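Local coordinates for protein 3-dehydroquinate dehydratase (Geobacillus kaustophilus, PDB 2YR1) that probably catalyses the cis-dehydration of 3-dehydroquinate to 3-dehydroshikimate, the third step of the chorismate pathway, through a Schiff base with its substrate, at residues D150-K155 / V175-K180; E88-Q93 / V144-F149. All blocks are in the same frame, centred on the assembly; numbering follows the deposited sequence.

Contact 1. Residues D150-K155 / V175-K180; sequences DGTPRK and VAVMPK
Three hydrogen bonds tie the loop 150-155 to the end of strand 172-177 and the turn beyond it, at the C-terminal rim of the TIM barrel. The backbone N-H of Met178 reaches Gly151 O over 3.2 Å, fairly straight at 161°, but it arrives from above the carbonyl plane. Next to it the Thr152 hydroxyl makes a weak bond back, OG1 to Met178 O at 2.8 Å. At the outer end Lys180 NZ lies 3.0 Å from Asp150 O, again above the plane of the carbonyl; bends at chi2 and chi4 bring the ammonium round to it. The loop leads from strand 141-148 into helix 155-167 and meets the next parallel strand on the way. From Asp150 to Pro153 it runs at 102° to the chain 177-180, crossing it without extending the sheet. Thr152 has OG1 anti to its carbonyl carbon (chi1 -61°), which turns the hydroxyl to Met178 and puts CG2 against Val177 CG2. Asp184, on helix 182-198, touches the side chain of Thr152 and accepts a bond from Lys180 N. Deeper in, Val177 points toward the loop and also packs on Leu158 and Leu188 of the flanking helices. Its two methyls divide the work: CG2 meets Thr152, while CG1 sits 3.9 Å from Pro153 CD.

Contact 2. Residues E88-Q93 / V144-F149; sequences EREGGQ and VSRHYF
Glu90 reaches strand 141-148 with a side chain extended beyond CG, which is anti to the carbonyl carbon (chi1 -75°), so the carboxylate ends beside the backbone of His147. OE1 does the touching. It accepts the His147 N-H, with N to OE1 2.9 Å and a bent angle of 135°, and the donor comes from above the carboxylate plane. The same oxygen lies at the edge of the imidazole, in its plane, 3.0 Å from His147 CD2. Carboxylate and ring are turned 48° against each other. His147 CG is also anti to its carbonyl carbon, and at the ring atom next to CD2, NE2 donates to Ser145 OG over 3.2 Å, with OG tilted out of the ring plane. Ser145 OG in turn bonds Asp119, a second-shell link that would probably influence the orientation and ionisation of the histidine. His147 is the predicted proton donor/acceptor of this type I dehydroquinase, carried on a strand of its TIM barrel and close to Arg86 and Lys174, the predicted substrate-binding and Schiff-base residues. An alanine in place of Glu90 would remove the carboxylate acceptor of the His147 N-H and would probably loosen the positioning of the imidazole from the side of CD2. Further along, Phe149 turns its ring to the loop. Gly91, with a positive phi and no CB, brings its CA down over one face, 4.0 Å from the ring centroid, in a CH-pi contact offset toward the rim, and Glu90 O comes within 3.3 Å of Phe149 CE2. Tyr148 OH sits over the centre of the Arg146 guanidinium, 3.1 Å above its plane, and bonds Asp161.

Overall arrangement
Contacts 1 and 2 lie with their centres about 12 Å apart and meet through neighbouring strands of the barrel, 141-148 and 172-177. Ala176 joins them in parallel-sheet fashion: its N is 2.9 Å from Arg146 O and its O 2.8 Å from Tyr148 N, both probable hydrogen bonds. Pro153 CG packs 3.6 Å from Tyr148 CD2. Along the chain contact 2 closes before contact 1 opens, since Phe149 runs directly into Asp150. Contact 2 contains the predicted catalytic His147, about 3 Å from Lys174 between nearest side-chain atoms. The paired atoms of contact 1 lie further out, Val177 about 8 Å from His147 on the same measure, though Ala176 of its strand touches His147.

Contact 1. Residues D150-K155 / V175-K180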
ATOM      1  N   ASP A 150      18.108 -12.529   3.669  1.00 20.82           N
ATOM      2  CA  ASP A 150      19.152 -11.605   4.073  1.00 24.68           C
ATOM      3  C   ASP A 150      19.125 -10.232   3.410  1.00 25.69           C
ATOM      4  O   ASP A 150      19.948  -9.369   3.722  1.00 22.71           O
ATOM      5  CB  ASP A 150      20.531 -12.257   3.859  1.00 23.68           C
ATOM      6  CG  ASP A 150      20.690 -13.546   4.644  1.00 27.17           C
ATOM      7  OD1 ASP A 150      20.195 -13.602   5.784  1.00 24.36           O
ATOM      8  OD2 ASP A 150      21.308 -14.506   4.138  1.00 23.66           O
ATOM      9  N   GLY A 151      18.183 -10.021   2.498  1.00 22.73           N
ATOM     10  CA  GLY A 151      18.112  -8.741   1.833  1.00 20.78           C
ATOM     11  C   GLY A 151      17.172  -8.797   0.659  1.00 20.18           C
ATOM     12  O   GLY A 151      16.442  -9.766   0.495  1.00 19.05           O
ATOM     13  N   THR A 152      17.212  -7.755  -0.162  1.00 21.14           N
ATOM     14  CA  THR A 152      16.358  -7.649  -1.333  1.00 20.57           C
ATOM     15  C   THR A 152      17.228  -7.477  -2.582  1.00 22.08           C
ATOM     16  O   THR A 152      17.840  -6.427  -2.794  1.00 20.15           O
ATOM     17  CB  THR A 152      15.413  -6.447  -1.176  1.00 16.76           C
ATOM     18  OG1 THR A 152      14.597  -6.654  -0.020  1.00 16.11           O
ATOM     19  CG2 THR A 152      14.531  -6.267  -2.421  1.00 17.30           C
ATOM     20  N   PRO A 153      17.318  -8.526  -3.413  1.00 22.35           N
ATOM     21  CA  PRO A 153      18.134  -8.416  -4.631  1.00 25.17           C
ATOM     22  C   PRO A 153      17.583  -7.392  -5.614  1.00 26.58           C
ATOM     23  O   PRO A 153      16.488  -6.856  -5.425  1.00 23.50           O
ATOM     24  CB  PRO A 153      18.139  -9.840  -5.196  1.00 23.58           C
ATOM     25  CG  PRO A 153      16.987 -10.504  -4.561  1.00 23.39           C
ATOM     26  CD  PRO A 153      16.867  -9.906  -3.189  1.00 22.02           C
ATOM     27  N   ARG A 154      18.341  -7.106  -6.666  1.00 27.38           N
ATOM     28  CA  ARG A 154      17.877  -6.129  -7.634  1.00 29.67           C
ATOM     29  C   ARG A 154      16.644  -6.618  -8.387  1.00 25.72           C
ATOM     30  O   ARG A 154      16.428  -7.818  -8.527  1.00 27.04           O
ATOM     31  CB  ARG A 154      18.989  -5.787  -8.618  1.00 36.17           C
ATOM     32  CG  ARG A 154      18.651  -4.592  -9.484  1.00 46.45           C
ATOM     33  CD  ARG A 154      19.864  -4.110 -10.257  1.00 51.06           C
ATOM     34  NE  ARG A 154      19.752  -2.690 -10.582  1.00 51.33           N
ATOM     35  CZ  ARG A 154      20.772  -1.929 -10.976  1.00 52.21           C
ATOM     36  NH1 ARG A 154      21.991  -2.450 -11.099  1.00 45.41           N
ATOM     37  NH2 ARG A 154      20.572  -0.641 -11.231  1.00 51.14           N
ATOM     38  N   LYS A 155      15.838  -5.672  -8.856  1.00 20.14           N
ATOM     39  CA  LYS A 155      14.626  -5.975  -9.607  1.00 24.51           C
ATOM     40  C   LYS A 155      14.900  -6.988 -10.727  1.00 20.60           C
ATOM     41  O   LYS A 155      14.105  -7.888 -10.953  1.00 20.39           O
ATOM     42  CB  LYS A 155      14.050  -4.697 -10.213  1.00 26.74           C
ATOM     43  CG  LYS A 155      12.933  -4.950 -11.197  1.00 34.95           C
ATOM     44  CD  LYS A 155      12.778  -3.804 -12.186  1.00 35.94           C
ATOM     45  CE  LYS A 155      13.916  -3.767 -13.220  1.00 38.79           C
ATOM     46  NZ  LYS A 155      14.115  -5.039 -13.988  1.00 23.49           N
ATOM     47  N   VAL A 175       8.168 -15.438  -5.014  1.00 18.47           N
ATOM     48  CA  VAL A 175       9.426 -14.838  -4.555  1.00 16.53           C
ATOM     49  C   VAL A 175       9.190 -13.989  -3.298  1.00 19.21           C
ATOM     50  O   VAL A 175       8.271 -13.166  -3.256  1.00 14.80           O
ATOM     51  CB  VAL A 175      10.110 -13.907  -5.610  1.00 16.59           C
ATOM     52  CG1 VAL A 175      10.541 -14.702  -6.855  1.00 23.54           C
ATOM     53  CG2 VAL A 175       9.175 -12.799  -6.006  1.00 27.22           C
ATOM     54  N   ALA A 176      10.005 -14.197  -2.268  1.00 16.45           N
ATOM     55  CA  ALA A 176       9.874 -13.379  -1.059  1.00 12.82           C
ATOM     56  C   ALA A 176      11.232 -12.722  -0.755  1.00 10.97           C
ATOM     57  O   ALA A 176      12.283 -13.322  -0.979  1.00 17.05           O
ATOM     58  CB  ALA A 176       9.389 -14.240   0.131  1.00 14.42           C
ATOM     59  N   VAL A 177      11.218 -11.486  -0.271  1.00 11.45           N
ATOM     60  CA  VAL A 177      12.450 -10.796   0.050  1.00 13.66           C
ATOM     61  C   VAL A 177      12.383 -10.131   1.418  1.00 13.88           C
ATOM     62  O   VAL A 177      11.298  -9.950   1.979  1.00 12.76           O
ATOM     63  CB  VAL A 177      12.810  -9.706  -1.005  1.00 17.00           C
ATOM     64  CG1 VAL A 177      13.042 -10.346  -2.375  1.00 10.62           C
ATOM     65  CG2 VAL A 177      11.686  -8.647  -1.086  1.00 12.99           C
ATOM     66  N   MET A 178      13.555  -9.791   1.954  1.00 15.28           N
ATOM     67  CA  MET A 178      13.644  -9.110   3.256  1.00 14.85           C
ATOM     68  C   MET A 178      14.120  -7.711   2.948  1.00 12.21           C
ATOM     69  O   MET A 178      15.291  -7.501   2.583  1.00 16.68           O
ATOM     70  CB  MET A 178      14.648  -9.781   4.181  1.00 13.57           C
ATOM     71  CG  MET A 178      14.669  -9.147   5.566  1.00 18.92           C
ATOM     72  SD  MET A 178      13.161  -9.534   6.416  1.00 23.03           S
ATOM     73  CE  MET A 178      13.762 -10.786   7.596  1.00 30.17           C
ATOM     74  N   PRO A 179      13.217  -6.724   3.055  1.00 15.24           N
ATOM     75  CA  PRO A 179      13.598  -5.338   2.762  1.00 11.84           C
ATOM     76  C   PRO A 179      14.419  -4.741   3.900  1.00 11.24           C
ATOM     77  O   PRO A 179      14.219  -5.081   5.049  1.00 14.35           O
ATOM     78  CB  PRO A 179      12.245  -4.648   2.601  1.00 16.47           C
ATOM     79  CG  PRO A 179      11.421  -5.327   3.618  1.00 14.52           C
ATOM     80  CD  PRO A 179      11.800  -6.804   3.452  1.00 12.73           C
ATOM     81  N   LYS A 180      15.320  -3.835   3.573  1.00 19.63           N
ATOM     82  CA  LYS A 180      16.142  -3.203   4.594  1.00 23.30           C
ATOM     83  C   LYS A 180      15.848  -1.715   4.540  1.00 21.13           C
ATOM     84  O   LYS A 180      16.400  -0.920   5.306  1.00 24.26           O
ATOM     85  CB  LYS A 180      17.624  -3.475   4.319  1.00 23.84           C
ATOM     86  CG  LYS A 180      18.005  -4.947   4.371  1.00 24.98           C
ATOM     87  CD  LYS A 180      17.632  -5.572   5.700  1.00 32.85           C
ATOM     88  CE  LYS A 180      18.014  -7.043   5.770  1.00 29.72           C
ATOM     89  NZ  LYS A 180      19.486  -7.225   5.747  1.00 36.28           N
TER

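Contact 2. Residues E88-Q93 / V144-F149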
ATOM      1  N   GLU A  88      16.285 -25.208   4.588  1.00 43.07           N
ATOM      2  CA  GLU A  88      16.817 -24.502   5.745  1.00 43.69           C
ATOM      3  C   GLU A  88      17.530 -23.260   5.239  1.00 41.36           C
ATOM      4  O   GLU A  88      17.523 -22.210   5.891  1.00 42.16           O
ATOM      5  CB  GLU A  88      17.785 -25.393   6.532  1.00 50.50           C
ATOM      6  CG  GLU A  88      18.131 -24.859   7.926  1.00 53.28           C
ATOM      7  CD  GLU A  88      18.803 -25.912   8.802  1.00 58.71           C
ATOM      8  OE1 GLU A  88      19.657 -26.654   8.272  1.00 57.16           O
ATOM      9  OE2 GLU A  88      18.486 -25.992  10.013  1.00 58.96           O
ATOM     10  N   ARG A  89      18.130 -23.384   4.058  1.00 39.44           N
ATOM     11  CA  ARG A  89      18.842 -22.279   3.436  1.00 42.02           C
ATOM     12  C   ARG A  89      17.888 -21.168   2.992  1.00 42.50           C
ATOM     13  O   ARG A  89      18.325 -20.139   2.478  1.00 46.38           O
ATOM     14  CB  ARG A  89      19.629 -22.778   2.223  1.00 43.38           C
ATOM     15  CG  ARG A  89      18.767 -23.339   1.114  1.00 50.06           C
ATOM     16  CD  ARG A  89      19.616 -23.886  -0.020  1.00 52.59           C
ATOM     17  NE  ARG A  89      20.096 -22.841  -0.921  1.00 54.17           N
ATOM     18  CZ  ARG A  89      21.113 -22.997  -1.763  1.00 55.35           C
ATOM     19  NH1 ARG A  89      21.754 -24.156  -1.804  1.00 57.99           N
ATOM     20  NH2 ARG A  89      21.475 -22.012  -2.579  1.00 48.86           N
ATOM     21  N   GLU A  90      16.588 -21.377   3.185  1.00 40.84           N
ATOM     22  CA  GLU A  90      15.606 -20.379   2.792  1.00 37.93           C
ATOM     23  C   GLU A  90      14.585 -20.101   3.888  1.00 42.40           C
ATOM     24  O   GLU A  90      13.395 -19.910   3.615  1.00 38.71           O
ATOM     25  CB  GLU A  90      14.923 -20.807   1.488  1.00 35.92           C
ATOM     26  CG  GLU A  90      15.826 -20.625   0.263  1.00 34.78           C
ATOM     27  CD  GLU A  90      15.104 -20.797  -1.069  1.00 37.72           C
ATOM     28  OE1 GLU A  90      13.949 -20.329  -1.197  1.00 35.65           O
ATOM     29  OE2 GLU A  90      15.702 -21.385  -1.998  1.00 31.41           O
ATOM     30  N   GLY A  91      15.068 -20.081   5.132  1.00 41.03           N
ATOM     31  CA  GLY A  91      14.214 -19.801   6.277  1.00 38.79           C
ATOM     32  C   GLY A  91      13.525 -21.001   6.897  1.00 38.26           C
ATOM     33  O   GLY A  91      12.826 -20.881   7.911  1.00 36.55           O
ATOM     34  N   GLY A  92      13.713 -22.168   6.301  1.00 37.02           N
ATOM     35  CA  GLY A  92      13.074 -23.353   6.840  1.00 39.65           C
ATOM     36  C   GLY A  92      13.773 -23.967   8.046  1.00 42.42           C
ATOM     37  O   GLY A  92      14.967 -23.767   8.259  1.00 39.14           O
ATOM     38  N   GLN A  93      13.000 -24.716   8.828  1.00 41.51           N
ATOM     39  CA  GLN A  93      13.471 -25.403  10.028  1.00 42.23           C
ATOM     40  C   GLN A  93      14.542 -26.457   9.708  1.00 45.37           C
ATOM     41  O   GLN A  93      14.941 -26.618   8.548  1.00 41.09           O
ATOM     42  CB  GLN A  93      12.277 -26.085  10.701  1.00 39.06           C
ATOM     43  CG  GLN A  93      11.207 -25.119  11.184  1.00 39.26           C
ATOM     44  CD  GLN A  93      11.711 -24.222  12.294  1.00 40.08           C
ATOM     45  OE1 GLN A  93      12.112 -24.705  13.353  1.00 36.75           O
ATOM     46  NE2 GLN A  93      11.701 -22.910  12.057  1.00 34.89           N
ATOM     47  N   VAL A 144       6.591 -22.779  -7.598  1.00 14.87           N
ATOM     48  CA  VAL A 144       8.037 -22.771  -7.560  1.00 14.76           C
ATOM     49  C   VAL A 144       8.452 -21.465  -6.929  1.00 19.18           C
ATOM     50  O   VAL A 144       8.134 -20.378  -7.436  1.00 22.45           O
ATOM     51  CB  VAL A 144       8.664 -22.907  -8.928  1.00 20.74           C
ATOM     52  CG1 VAL A 144      10.207 -22.863  -8.792  1.00 14.91           C
ATOM     53  CG2 VAL A 144       8.221 -24.247  -9.544  1.00 19.42           C
ATOM     54  N   SER A 145       9.192 -21.572  -5.831  1.00 19.34           N
ATOM     55  CA  SER A 145       9.577 -20.398  -5.085  1.00 23.22           C
ATOM     56  C   SER A 145      11.048 -20.142  -4.848  1.00 26.31           C
ATOM     57  O   SER A 145      11.915 -20.982  -5.112  1.00 27.65           O
ATOM     58  CB  SER A 145       8.851 -20.420  -3.740  1.00 21.33           C
ATOM     59  OG  SER A 145       9.174 -21.584  -2.996  1.00 26.28           O
ATOM     60  N   ARG A 146      11.294 -18.950  -4.321  1.00 26.92           N
ATOM     61  CA  ARG A 146      12.612 -18.451  -3.990  1.00 21.20           C
ATOM     62  C   ARG A 146      12.387 -17.500  -2.829  1.00 23.04           C
ATOM     63  O   ARG A 146      11.496 -16.651  -2.901  1.00 21.38           O
ATOM     64  CB  ARG A 146      13.189 -17.654  -5.151  1.00 26.54           C
ATOM     65  CG  ARG A 146      14.672 -17.370  -5.024  1.00 29.96           C
ATOM     66  CD  ARG A 146      15.482 -18.642  -5.304  1.00 40.42           C
ATOM     67  NE  ARG A 146      16.761 -18.354  -5.955  1.00 44.23           N
ATOM     68  CZ  ARG A 146      17.814 -17.835  -5.334  1.00 39.73           C
ATOM     69  NH1 ARG A 146      17.742 -17.555  -4.040  1.00 40.83           N
ATOM     70  NH2 ARG A 146      18.929 -17.581  -6.012  1.00 38.45           N
ATOM     71  N   HIS A 147      13.189 -17.640  -1.775  1.00 16.91           N
ATOM     72  CA  HIS A 147      13.088 -16.774  -0.611  1.00 25.45           C
ATOM     73  C   HIS A 147      14.454 -16.139  -0.287  1.00 23.50           C
ATOM     74  O   HIS A 147      15.470 -16.836  -0.170  1.00 26.22           O
ATOM     75  CB  HIS A 147      12.570 -17.575   0.590  1.00 19.30           C
ATOM     76  CG  HIS A 147      11.342 -18.389   0.289  1.00 28.17           C
ATOM     77  ND1 HIS A 147      10.071 -17.996   0.654  1.00 33.70           N
ATOM     78  CD2 HIS A 147      11.190 -19.560  -0.376  1.00 28.94           C
ATOM     79  CE1 HIS A 147       9.193 -18.885   0.227  1.00 29.44           C
ATOM     80  NE2 HIS A 147       9.846 -19.844  -0.402  1.00 32.82           N
ATOM     81  N   TYR A 148      14.474 -14.815  -0.159  1.00 19.36           N
ATOM     82  CA  TYR A 148      15.695 -14.078   0.173  1.00 20.28           C
ATOM     83  C   TYR A 148      15.549 -13.499   1.580  1.00 20.25           C
ATOM     84  O   TYR A 148      14.935 -12.460   1.752  1.00 17.76           O
ATOM     85  CB  TYR A 148      15.902 -12.937  -0.820  1.00 17.49           C
ATOM     86  CG  TYR A 148      16.201 -13.429  -2.211  1.00 24.80           C
ATOM     87  CD1 TYR A 148      17.437 -13.997  -2.512  1.00 24.66           C
ATOM     88  CD2 TYR A 148      15.235 -13.375  -3.215  1.00 22.91           C
ATOM     89  CE1 TYR A 148      17.706 -14.502  -3.782  1.00 24.37           C
ATOM     90  CE2 TYR A 148      15.494 -13.878  -4.493  1.00 23.12           C
ATOM     91  CZ  TYR A 148      16.731 -14.438  -4.763  1.00 22.54           C
ATOM     92  OH  TYR A 148      16.993 -14.929  -6.010  1.00 24.79           O
ATOM     93  N   PHE A 149      16.116 -14.168   2.580  1.00 23.19           N
ATOM     94  CA  PHE A 149      15.990 -13.702   3.965  1.00 20.92           C
ATOM     95  C   PHE A 149      17.021 -12.681   4.420  1.00 20.30           C
ATOM     96  O   PHE A 149      16.820 -12.015   5.438  1.00 17.98           O
ATOM     97  CB  PHE A 149      16.010 -14.892   4.926  1.00 22.63           C
ATOM     98  CG  PHE A 149      14.648 -15.479   5.202  1.00 25.68           C
ATOM     99  CD1 PHE A 149      13.968 -15.167   6.376  1.00 19.59           C
ATOM    100  CD2 PHE A 149      14.034 -16.314   4.271  1.00 22.99           C
ATOM    101  CE1 PHE A 149      12.694 -15.674   6.623  1.00 23.89           C
ATOM    102  CE2 PHE A 149      12.754 -16.831   4.505  1.00 28.73           C
ATOM    103  CZ  PHE A 149      12.082 -16.511   5.680  1.00 29.07           C
TER